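Long-range contacts in Rbstp0775 protein (PDB 1RZ3), which is of unknown function but is possibly a uridine kinase-like P-loop enzyme that binds ATP and transfers phosphate: residues I7-C11 and L38-L42; M58-V63 and L82-V86; W76-Y81 and D181-E185; Q136-R141 and E187-A193. All blocks are in the same frame, centred on the assembly; numbering follows the deposited sequence.

Contact 1: I7-C11 and L38-L42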
# COMPACT_ATOMS: atom_id res chain seq x y z
N ILE A 7 6.55 -16.56 4.49
CA ILE A 7 6.49 -15.31 5.23
C ILE A 7 7.77 -15.14 6.04
O ILE A 7 8.31 -14.04 6.15
CB ILE A 7 5.26 -15.28 6.16
CG1 ILE A 7 3.98 -15.25 5.31
CG2 ILE A 7 5.32 -14.07 7.08
CD1 ILE A 7 2.69 -15.34 6.10
N ASP A 8 8.27 -16.24 6.60
CA ASP A 8 9.50 -16.19 7.37
C ASP A 8 10.67 -15.86 6.45
O ASP A 8 11.58 -15.13 6.83
CB ASP A 8 9.76 -17.52 8.08
CG ASP A 8 8.85 -17.73 9.27
OD1 ASP A 8 8.79 -16.84 10.14
OD2 ASP A 8 8.19 -18.79 9.35
N PHE A 9 10.64 -16.40 5.24
CA PHE A 9 11.71 -16.13 4.28
C PHE A 9 11.69 -14.66 3.90
O PHE A 9 12.74 -14.03 3.73
CB PHE A 9 11.55 -16.99 3.03
CG PHE A 9 12.69 -16.85 2.06
CD1 PHE A 9 13.95 -17.35 2.36
CD2 PHE A 9 12.51 -16.17 0.86
CE1 PHE A 9 15.02 -17.18 1.49
CE2 PHE A 9 13.58 -15.99 -0.03
CZ PHE A 9 14.83 -16.50 0.29
N LEU A 10 10.49 -14.10 3.75
CA LEU A 10 10.36 -12.69 3.39
C LEU A 10 10.91 -11.83 4.52
O LEU A 10 11.59 -10.83 4.29
CB LEU A 10 8.89 -12.35 3.12
CG LEU A 10 8.56 -10.91 2.72
CD1 LEU A 10 9.41 -10.48 1.54
CD2 LEU A 10 7.08 -10.82 2.37
N CYS A 11 10.62 -12.23 5.75
CA CYS A 11 11.11 -11.50 6.91
C CYS A 11 12.64 -11.51 6.90
O CYS A 11 13.28 -10.48 7.11
CB CYS A 11 10.58 -12.13 8.20
SG CYS A 11 11.11 -11.31 9.72
N LEU A 38 -0.93 -10.20 4.85
CA LEU A 38 0.51 -10.39 4.79
C LEU A 38 1.22 -9.29 5.55
O LEU A 38 2.13 -9.55 6.33
CB LEU A 38 1.00 -10.40 3.34
CG LEU A 38 2.52 -10.51 3.20
CD1 LEU A 38 3.00 -11.81 3.82
CD2 LEU A 38 2.91 -10.44 1.74
N ALA A 39 0.79 -8.05 5.33
CA ALA A 39 1.39 -6.91 6.00
C ALA A 39 1.33 -7.05 7.52
O ALA A 39 2.34 -6.89 8.20
CB ALA A 39 0.69 -5.63 5.58
N ASN A 40 0.15 -7.37 8.04
CA ASN A 40 -0.00 -7.51 9.48
C ASN A 40 0.83 -8.63 10.07
O ASN A 40 1.47 -8.46 11.11
CB ASN A 40 -1.48 -7.69 9.84
CG ASN A 40 -2.33 -6.49 9.47
OD1 ASN A 40 -1.86 -5.35 9.50
ND2 ASN A 40 -3.58 -6.73 9.11
N GLN A 41 0.82 -9.79 9.42
CA GLN A 41 1.60 -10.92 9.92
C GLN A 41 3.09 -10.64 9.84
O GLN A 41 3.86 -10.99 10.74
CB GLN A 41 1.26 -12.19 9.14
CG GLN A 41 -0.17 -12.66 9.35
CD GLN A 41 -0.40 -14.05 8.80
OE1 GLN A 41 -0.26 -14.29 7.60
NE2 GLN A 41 -0.75 -14.98 9.68
N LEU A 42 3.51 -10.01 8.74
CA LEU A 42 4.92 -9.69 8.55
C LEU A 42 5.40 -8.69 9.61
O LEU A 42 6.45 -8.88 10.22
CB LEU A 42 5.15 -9.12 7.15
CG LEU A 42 6.61 -8.91 6.75
CD1 LEU A 42 7.37 -10.23 6.84
CD2 LEU A 42 6.67 -8.36 5.33
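Two helices meet here through aliphatic side chains; the axes of segments 7-11 and 38-42 approach to 10.7 Å at a signed crossing angle of -66°, and 297 Å² of surface is buried. L38 opens 38-42; its CA-to-CB bond points sideways, yet its methyls reach the first helix, CD1 lying 3.9 Å from CG1 of I7 and CD2 lying 4.2 Å from CD2 of L10. A39 and N40 turn to other sides of the helix, and A39 packs on M129 and E131 of strand 127-132. Nearly one turn on from L38, Q41 marks the solvent edge: its OE1 comes within 3.5 Å of CD1 of I7, with no hydrogen bond across the interface. L42 sits where the backbones are nearest, its CA 6.7 Å from CA of C11. Its CD2 meets CD2 of L10 at 3.9 Å, while its CD1 is 4.0 Å from both O of I7 and CB of C11. L10 and L38 also touch V148 and L150 of strand 146-150, respectively, so the helix pair packs on the central parallel sheet. Helix 35-48 follows strand 23-29 through a probable Walker A P-loop, the strand-loop-helix unit of the P-loop NTPase fold; helix 3-15 packs against its flank.

Contact 2: M58-V63 and L82-V86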
# COMPACT_ATOMS: atom_id res chain seq x y z
N MSE A 58 -3.35 1.64 2.66
CA MSE A 58 -3.87 2.62 1.71
C MSE A 58 -5.38 2.70 1.55
O MSE A 58 -5.90 3.75 1.17
CB MSE A 58 -3.21 2.45 0.34
CG MSE A 58 -1.70 2.68 0.36
SE MSE A 58 -1.13 4.28 1.29
CE MSE A 58 -1.93 5.60 0.11
N ASP A 59 -6.10 1.61 1.84
CA ASP A 59 -7.56 1.66 1.73
C ASP A 59 -8.15 2.60 2.78
O ASP A 59 -9.30 3.01 2.68
CB ASP A 59 -8.18 0.27 1.87
CG ASP A 59 -7.89 -0.61 0.68
OD1 ASP A 59 -7.94 -0.11 -0.47
OD2 ASP A 59 -7.63 -1.82 0.88
N ASP A 60 -7.35 2.94 3.80
CA ASP A 60 -7.80 3.86 4.84
C ASP A 60 -7.78 5.29 4.31
O ASP A 60 -8.45 6.17 4.85
CB ASP A 60 -6.85 3.86 6.06
CG ASP A 60 -6.94 2.60 6.90
OD1 ASP A 60 -8.02 1.98 6.95
OD2 ASP A 60 -5.92 2.24 7.52
N HIS A 61 -7.02 5.52 3.24
CA HIS A 61 -6.86 6.88 2.75
C HIS A 61 -7.46 7.24 1.40
O HIS A 61 -6.86 8.01 0.64
CB HIS A 61 -5.38 7.23 2.79
CG HIS A 61 -4.72 6.88 4.09
ND1 HIS A 61 -5.06 7.49 5.28
CD2 HIS A 61 -3.80 5.94 4.40
CE1 HIS A 61 -4.38 6.94 6.27
NE2 HIS A 61 -3.61 5.99 5.76
N ILE A 62 -8.64 6.71 1.12
CA ILE A 62 -9.32 7.00 -0.12
C ILE A 62 -10.32 8.14 0.10
O ILE A 62 -10.61 8.51 1.24
CB ILE A 62 -10.08 5.77 -0.64
CG1 ILE A 62 -11.11 5.30 0.40
CG2 ILE A 62 -9.09 4.65 -0.96
CD1 ILE A 62 -12.01 4.20 -0.09
N VAL A 63 -10.82 8.70 -1.00
CA VAL A 63 -11.78 9.79 -0.94
C VAL A 63 -13.20 9.29 -0.75
O VAL A 63 -13.47 8.09 -0.85
CB VAL A 63 -11.72 10.64 -2.23
CG1 VAL A 63 -10.32 11.22 -2.40
CG2 VAL A 63 -12.10 9.78 -3.44
N LEU A 82 -9.01 8.55 -9.39
CA LEU A 82 -9.76 9.39 -8.47
C LEU A 82 -9.95 8.87 -7.05
O LEU A 82 -10.15 9.66 -6.13
CB LEU A 82 -11.14 9.69 -9.07
CG LEU A 82 -11.12 10.26 -10.50
CD1 LEU A 82 -12.54 10.58 -10.93
CD2 LEU A 82 -10.24 11.50 -10.56
N GLN A 83 -9.89 7.55 -6.87
CA GLN A 83 -10.09 6.97 -5.55
C GLN A 83 -9.10 7.47 -4.49
O GLN A 83 -9.44 7.55 -3.30
CB GLN A 83 -10.05 5.44 -5.63
CG GLN A 83 -10.43 4.76 -4.32
CD GLN A 83 -11.17 3.46 -4.54
OE1 GLN A 83 -12.18 3.43 -5.25
NE2 GLN A 83 -10.68 2.38 -3.94
N TRP A 84 -7.88 7.78 -4.93
CA TRP A 84 -6.85 8.31 -4.04
C TRP A 84 -6.43 9.68 -4.53
O TRP A 84 -6.28 9.89 -5.74
CB TRP A 84 -5.60 7.41 -4.04
CG TRP A 84 -5.77 6.14 -3.29
CD1 TRP A 84 -5.54 5.93 -1.96
CD2 TRP A 84 -6.25 4.90 -3.81
NE1 TRP A 84 -5.85 4.64 -1.62
CE2 TRP A 84 -6.29 3.98 -2.74
CE3 TRP A 84 -6.66 4.47 -5.08
CZ2 TRP A 84 -6.73 2.66 -2.90
CZ3 TRP A 84 -7.09 3.16 -5.24
CH2 TRP A 84 -7.12 2.27 -4.15
N ASP A 85 -6.25 10.63 -3.61
CA ASP A 85 -5.79 11.96 -3.98
C ASP A 85 -4.28 11.76 -3.99
O ASP A 85 -3.59 12.03 -3.00
CB ASP A 85 -6.18 12.98 -2.91
CG ASP A 85 -5.87 14.40 -3.33
OD1 ASP A 85 -4.91 14.59 -4.10
OD2 ASP A 85 -6.57 15.32 -2.86
N VAL A 86 -3.78 11.26 -5.11
CA VAL A 86 -2.37 10.95 -5.27
C VAL A 86 -1.41 12.07 -4.88
O VAL A 86 -0.44 11.83 -4.16
CB VAL A 86 -2.08 10.52 -6.73
CG1 VAL A 86 -0.61 10.19 -6.90
CG2 VAL A 86 -2.94 9.31 -7.08
O HOH W 1 -7.05 10.14 -0.90
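The indole of W84 organises this meeting of two irregular segments, which together bury 348 Å². With chi1 at -74° (m) and chi2 at -88°, the end of the side chain comes nearer to M58-V63 although its CA-to-CB bond points sideways. NE1 of W84 consequently donates to O of M58 at 2.9 Å and 168°, a nearly straight bond; the same carbonyl of M58 accepts from N of H61 at 2.9 Å within the 3-10 turn. I62 adopts the p rotamer (chi1 59°), which sets CG2 over one indole face, 3.6 Å from the centroid of the five-membered ring of W84 and 29° off its normal: a CH-pi contact. CG2 of I62 also lies 3.6 Å from CG of Q83. M58, a selenomethionine folded m, m, m, brings CE to 4.2 Å from CD1 of W84, and OD1 of D59 approaches CZ2 of W84 at the ring edge, 3.9 Å away. Beyond the indole, N of V63 donates to O of Q83 at 2.9 Å and 161°, while a water links O of H61 (2.6 Å) to N of D85 (2.9 Å). OD1 of D85 caps N of W88 at the start of helix 86-94. L89 of that helix touches M58, H61 and W84, whereas strand 102-109 borders 58-63, with L105, F107 and Y108 touching H61, D60 and I62; the contact thus joins the exit of strand 53-57 to the connection between helices 75-82 and 86-94.

Contact 3: W76-Y81 and D181-E185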
# COMPACT_ATOMS: atom_id res chain seq x y z
N TRP A 76 -12.92 2.24 -14.28
CA TRP A 76 -11.50 1.93 -14.13
C TRP A 76 -10.73 3.20 -13.81
O TRP A 76 -9.79 3.19 -13.00
CB TRP A 76 -10.92 1.30 -15.41
CG TRP A 76 -10.66 2.29 -16.52
CD1 TRP A 76 -11.51 2.63 -17.54
CD2 TRP A 76 -9.48 3.08 -16.71
NE1 TRP A 76 -10.93 3.58 -18.34
CE2 TRP A 76 -9.68 3.88 -17.86
CE3 TRP A 76 -8.26 3.19 -16.02
CZ2 TRP A 76 -8.72 4.78 -18.34
CZ3 TRP A 76 -7.30 4.09 -16.49
CH2 TRP A 76 -7.54 4.87 -17.64
N PHE A 77 -11.14 4.29 -14.44
CA PHE A 77 -10.51 5.59 -14.25
C PHE A 77 -10.78 6.14 -12.85
O PHE A 77 -9.90 6.75 -12.24
CB PHE A 77 -11.03 6.57 -15.30
CG PHE A 77 -10.31 7.89 -15.32
CD1 PHE A 77 -9.21 8.08 -16.16
CD2 PHE A 77 -10.71 8.93 -14.50
CE1 PHE A 77 -8.53 9.30 -16.18
CE2 PHE A 77 -10.04 10.15 -14.51
CZ PHE A 77 -8.95 10.34 -15.36
N GLU A 78 -12.00 5.93 -12.36
CA GLU A 78 -12.38 6.39 -11.03
C GLU A 78 -11.55 5.66 -9.98
O GLU A 78 -11.04 6.26 -9.03
CB GLU A 78 -13.87 6.10 -10.76
CG GLU A 78 -14.84 6.70 -11.77
CD GLU A 78 -16.28 6.52 -11.36
OE1 GLU A 78 -16.66 5.41 -10.95
OE2 GLU A 78 -17.06 7.50 -11.45
N TYR A 79 -11.42 4.36 -10.17
CA TYR A 79 -10.67 3.51 -9.25
C TYR A 79 -9.17 3.79 -9.25
O TYR A 79 -8.55 3.91 -8.20
CB TYR A 79 -10.95 2.04 -9.58
CG TYR A 79 -10.25 1.02 -8.71
CD1 TYR A 79 -10.14 1.20 -7.33
CD2 TYR A 79 -9.76 -0.17 -9.26
CE1 TYR A 79 -9.55 0.22 -6.52
CE2 TYR A 79 -9.17 -1.14 -8.46
CZ TYR A 79 -9.07 -0.95 -7.09
OH TYR A 79 -8.52 -1.93 -6.31
N TYR A 80 -8.59 3.93 -10.44
CA TYR A 80 -7.15 4.16 -10.52
C TYR A 80 -6.68 5.60 -10.29
O TYR A 80 -5.66 5.83 -9.64
CB TYR A 80 -6.61 3.70 -11.88
CG TYR A 80 -5.10 3.69 -11.94
CD1 TYR A 80 -4.36 2.66 -11.35
CD2 TYR A 80 -4.40 4.74 -12.54
CE1 TYR A 80 -2.97 2.67 -11.34
CE2 TYR A 80 -3.01 4.77 -12.53
CZ TYR A 80 -2.30 3.73 -11.93
OH TYR A 80 -0.93 3.76 -11.91
N TYR A 81 -7.43 6.57 -10.81
CA TYR A 81 -7.03 7.97 -10.69
C TYR A 81 -7.75 8.86 -9.69
O TYR A 81 -7.18 9.83 -9.19
CB TYR A 81 -7.12 8.65 -12.06
CG TYR A 81 -5.98 8.32 -13.00
CD1 TYR A 81 -4.69 8.73 -12.71
CD2 TYR A 81 -6.21 7.60 -14.17
CE1 TYR A 81 -3.63 8.44 -13.56
CE2 TYR A 81 -5.16 7.31 -15.05
CZ TYR A 81 -3.87 7.74 -14.73
OH TYR A 81 -2.83 7.46 -15.57
N ASP A 181 -5.56 -4.02 -15.21
CA ASP A 181 -4.87 -4.20 -16.48
C ASP A 181 -4.11 -2.93 -16.85
O ASP A 181 -3.00 -2.99 -17.37
CB ASP A 181 -5.86 -4.54 -17.60
CG ASP A 181 -6.46 -5.93 -17.44
OD1 ASP A 181 -5.95 -6.73 -16.63
OD2 ASP A 181 -7.46 -6.22 -18.15
N TYR A 182 -4.72 -1.78 -16.56
CA TYR A 182 -4.10 -0.49 -16.85
C TYR A 182 -2.80 -0.35 -16.05
O TYR A 182 -1.76 0.04 -16.58
CB TYR A 182 -5.05 0.65 -16.47
CG TYR A 182 -4.51 2.03 -16.80
CD1 TYR A 182 -4.51 2.50 -18.11
CD2 TYR A 182 -3.98 2.85 -15.80
CE1 TYR A 182 -3.99 3.76 -18.42
CE2 TYR A 182 -3.46 4.10 -16.10
CZ TYR A 182 -3.47 4.55 -17.41
OH TYR A 182 -2.97 5.80 -17.72
N TYR A 183 -2.88 -0.69 -14.77
CA TYR A 183 -1.72 -0.60 -13.88
C TYR A 183 -0.59 -1.51 -14.36
O TYR A 183 0.56 -1.07 -14.51
CB TYR A 183 -2.14 -0.99 -12.46
CG TYR A 183 -1.03 -0.94 -11.44
CD1 TYR A 183 -0.25 0.21 -11.28
CD2 TYR A 183 -0.78 -2.02 -10.60
CE1 TYR A 183 0.74 0.28 -10.30
CE2 TYR A 183 0.21 -1.96 -9.61
CZ TYR A 183 0.96 -0.81 -9.47
OH TYR A 183 1.94 -0.73 -8.50
N LEU A 184 -0.93 -2.77 -14.61
CA LEU A 184 0.05 -3.76 -15.06
C LEU A 184 0.75 -3.36 -16.35
O LEU A 184 1.95 -3.56 -16.50
CB LEU A 184 -0.63 -5.12 -15.25
CG LEU A 184 -1.09 -5.82 -13.97
CD1 LEU A 184 -1.98 -7.01 -14.32
CD2 LEU A 184 0.13 -6.28 -13.17
N GLU A 185 -0.01 -2.77 -17.28
CA GLU A 185 0.56 -2.37 -18.56
C GLU A 185 1.34 -1.06 -18.51
O GLU A 185 2.38 -0.94 -19.16
CB GLU A 185 -0.55 -2.26 -19.60
CG GLU A 185 -0.06 -1.78 -20.96
CD GLU A 185 -1.16 -1.77 -22.01
OE1 GLU A 185 -2.15 -1.03 -21.82
OE2 GLU A 185 -1.02 -2.50 -23.01
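Y182 is the bump of this interface and W76, Y80 and Y81 form the hollow that receives it. Its CA-to-CB bond points toward the other helix, and 102 Å² of its surface is covered, out of 259 Å² buried by both segments. CZ3 of W76 lies over one face of the Y182 ring, 3.5 Å from CG of Y182; the planes make 43° and the centroids stand 4.6 Å apart, an oblique pairing. Y80 presents a face to the edge of Y182 in a T-shaped pair, with centroids 5.2 Å apart and planes at 70°. OH of Y81 closes the far end of the hollow by a 2.7 Å hydrogen bond to OH of Y182. Together these four residues make an aromatic cluster joining helix 75-82 to helix 169-187 in this fold of the P-loop NTPase clan; the axes of segments 76-81 and 181-185 approach to 11.1 Å, with 55° between their N-to-C directions. A second, smaller protrusion comes from Y183: its CD1 sits 3.7 Å from both OH and CE1 of Y80, near the plane of the Y80 ring, while its own hydroxyl bonds to D28 and to N of Q136. F134 packs edge-to-face with both Y80 and Y183, filling in beside them.

Contact 4: Q136-R141 and E187-A193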
# COMPACT_ATOMS: atom_id res chain seq x y z
N GLN A 136 3.06 1.28 -6.72
CA GLN A 136 4.18 1.68 -7.55
C GLN A 136 3.90 2.70 -8.63
O GLN A 136 4.60 2.75 -9.65
CB GLN A 136 4.85 0.44 -8.12
CG GLN A 136 5.42 -0.45 -7.02
CD GLN A 136 6.09 -1.70 -7.55
OE1 GLN A 136 5.43 -2.70 -7.86
NE2 GLN A 136 7.40 -1.64 -7.68
N ARG A 137 2.88 3.53 -8.43
CA ARG A 137 2.62 4.57 -9.41
C ARG A 137 3.82 5.52 -9.30
O ARG A 137 4.42 5.67 -8.23
CB ARG A 137 1.28 5.28 -9.13
CG ARG A 137 1.06 5.76 -7.72
CD ARG A 137 -0.29 6.48 -7.61
NE ARG A 137 -1.43 5.60 -7.34
CZ ARG A 137 -2.53 5.54 -8.09
NH1 ARG A 137 -2.65 6.29 -9.18
NH2 ARG A 137 -3.54 4.75 -7.73
N LYS A 138 4.19 6.14 -10.42
CA LYS A 138 5.36 7.01 -10.49
C LYS A 138 5.56 8.03 -9.38
O LYS A 138 6.69 8.31 -8.97
CB LYS A 138 5.38 7.73 -11.84
CG LYS A 138 4.18 8.62 -12.08
CD LYS A 138 4.27 9.29 -13.46
CE LYS A 138 3.06 10.19 -13.72
NZ LYS A 138 1.77 9.44 -13.66
N GLU A 139 4.46 8.60 -8.88
CA GLU A 139 4.54 9.61 -7.83
C GLU A 139 5.03 9.09 -6.48
O GLU A 139 5.72 9.82 -5.75
CB GLU A 139 3.15 10.25 -7.64
CG GLU A 139 2.59 11.02 -8.84
CD GLU A 139 2.10 10.13 -9.98
OE1 GLU A 139 1.81 8.93 -9.76
OE2 GLU A 139 1.98 10.65 -11.11
N TRP A 140 4.69 7.85 -6.15
CA TRP A 140 5.05 7.26 -4.86
C TRP A 140 6.32 6.41 -4.84
O TRP A 140 7.01 6.34 -3.82
CB TRP A 140 3.88 6.44 -4.33
CG TRP A 140 2.58 7.21 -4.22
CD1 TRP A 140 2.44 8.57 -4.16
CD2 TRP A 140 1.27 6.66 -4.07
NE1 TRP A 140 1.11 8.90 -3.98
CE2 TRP A 140 0.37 7.75 -3.93
CE3 TRP A 140 0.76 5.36 -4.04
CZ2 TRP A 140 -1.00 7.57 -3.76
CZ3 TRP A 140 -0.61 5.18 -3.87
CH2 TRP A 140 -1.47 6.28 -3.73
N ARG A 141 6.63 5.77 -5.96
CA ARG A 141 7.82 4.92 -6.09
C ARG A 141 9.13 5.37 -5.44
O ARG A 141 9.79 4.60 -4.74
CB ARG A 141 8.14 4.67 -7.57
CG ARG A 141 7.21 3.76 -8.31
CD ARG A 141 7.93 3.11 -9.49
NE ARG A 141 8.28 4.03 -10.58
CZ ARG A 141 7.47 4.36 -11.58
NH1 ARG A 141 6.24 3.87 -11.62
NH2 ARG A 141 7.88 5.17 -12.54
N GLU A 187 2.55 0.63 -15.53
CA GLU A 187 3.62 0.68 -14.53
C GLU A 187 4.46 -0.59 -14.38
O GLU A 187 5.51 -0.56 -13.73
CB GLU A 187 3.03 1.08 -13.17
CG GLU A 187 2.31 2.42 -13.19
CD GLU A 187 3.25 3.62 -13.34
OE1 GLU A 187 4.42 3.43 -13.75
OE2 GLU A 187 2.81 4.75 -13.04
N GLU A 188 4.03 -1.70 -14.98
CA GLU A 188 4.78 -2.96 -14.89
C GLU A 188 5.27 -3.23 -13.46
O GLU A 188 6.46 -3.43 -13.23
CB GLU A 188 5.99 -2.90 -15.84
CG GLU A 188 5.63 -2.72 -17.30
CD GLU A 188 6.83 -2.41 -18.16
OE1 GLU A 188 7.33 -1.27 -18.10
OE2 GLU A 188 7.29 -3.31 -18.90
N PRO A 189 4.34 -3.25 -12.49
CA PRO A 189 4.67 -3.49 -11.08
C PRO A 189 5.41 -4.80 -10.79
O PRO A 189 6.21 -4.86 -9.86
CB PRO A 189 3.30 -3.43 -10.40
CG PRO A 189 2.37 -3.94 -11.47
CD PRO A 189 2.88 -3.22 -12.69
N ILE A 190 5.14 -5.83 -11.58
CA ILE A 190 5.80 -7.11 -11.36
C ILE A 190 7.28 -7.01 -11.72
O ILE A 190 8.14 -7.57 -11.03
CB ILE A 190 5.12 -8.23 -12.17
CG1 ILE A 190 3.66 -8.35 -11.72
CG2 ILE A 190 5.85 -9.55 -11.97
CD1 ILE A 190 2.85 -9.42 -12.43
N LYS A 191 7.59 -6.28 -12.78
CA LYS A 191 8.96 -6.09 -13.21
C LYS A 191 9.68 -5.11 -12.27
O LYS A 191 10.87 -5.26 -11.99
CB LYS A 191 8.98 -5.52 -14.63
CG LYS A 191 10.38 -5.28 -15.20
CD LYS A 191 10.32 -4.57 -16.56
CE LYS A 191 9.46 -5.33 -17.57
NZ LYS A 191 9.98 -6.70 -17.86
N ARG A 192 8.95 -4.12 -11.78
CA ARG A 192 9.51 -3.11 -10.90
C ARG A 192 9.79 -3.59 -9.48
O ARG A 192 10.69 -3.07 -8.82
CB ARG A 192 8.60 -1.89 -10.84
CG ARG A 192 8.61 -1.02 -12.08
CD ARG A 192 7.68 0.16 -11.92
NE ARG A 192 7.65 0.99 -13.11
CZ ARG A 192 8.61 1.85 -13.45
NH1 ARG A 192 9.67 2.01 -12.67
NH2 ARG A 192 8.51 2.54 -14.59
N ALA A 193 9.01 -4.55 -9.00
CA ALA A 193 9.15 -5.05 -7.64
C ALA A 193 10.53 -5.58 -7.29
O ALA A 193 11.22 -6.18 -8.13
CB ALA A 193 8.08 -6.13 -7.36
O HOH W 2 6.02 5.45 -14.89
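E187 satisfies two donors of the loop Q136-R141 with its two carboxylate oxygens. OE1 of E187 accepts from NH1 of R141 at 2.8 Å and 144°, the hydrogen-bonded part of a salt bridge, and OE2 of E187 accepts from N of K138 at 3.3 Å and 155°. NH1 of R141 has a second acceptor in O of Q136, also 2.8 Å away, so the loop is braced from within. A water extends the pairing, accepting from NH2 of R141 at 3.0 Å and donating to OE1 of E187 at 2.8 Å. The guanidinium of R192 lies flat on that of R141, centres 3.3 Å apart and planes at 9°. This is a stack of like charges: NE of R141 and NH1 of R192, 3.2 Å apart, are both donors. The carboxylate of E187 offsets the charge on R141, and NE of R192 makes a weak bond of 2.7 Å to O of E187. NH2 of R137 hydrogen-bonds to O of Y80, and its guanidinium makes a cation-pi contact with the Y80 ring. The contact therefore bridges the loop between strands 127-132 and 146-150 to the junction of helices 169-187 and 189-192, with Q136 touching V147 and P189 touching Y149 of strand 146-150.

Contact 1 is the buried, aliphatic member of the set, without a hydrogen bond between its segments, and stands apart: its nearest atoms are about 9 Å from contact 2 and farther from the others. Contacts 2, 3 and 4 are partly buried, and contact 3 touches both of the others, as contact 2 does contact 4. Contacts 2 and 3 share the end of helix 75-82, where CZ3 of W84 packs 3.4 Å from O of Y79. Contacts 3 and 4 share the end of helix 169-187, and OH of Y183 lies 2.9 Å from N of Q136, a probable hydrogen bond. Chemistry shifts accordingly: one backbone and one indole hydrogen bond, with CH-pi packing, in contact 2, aromatic clustering in contact 3, charge pairing in contact 4.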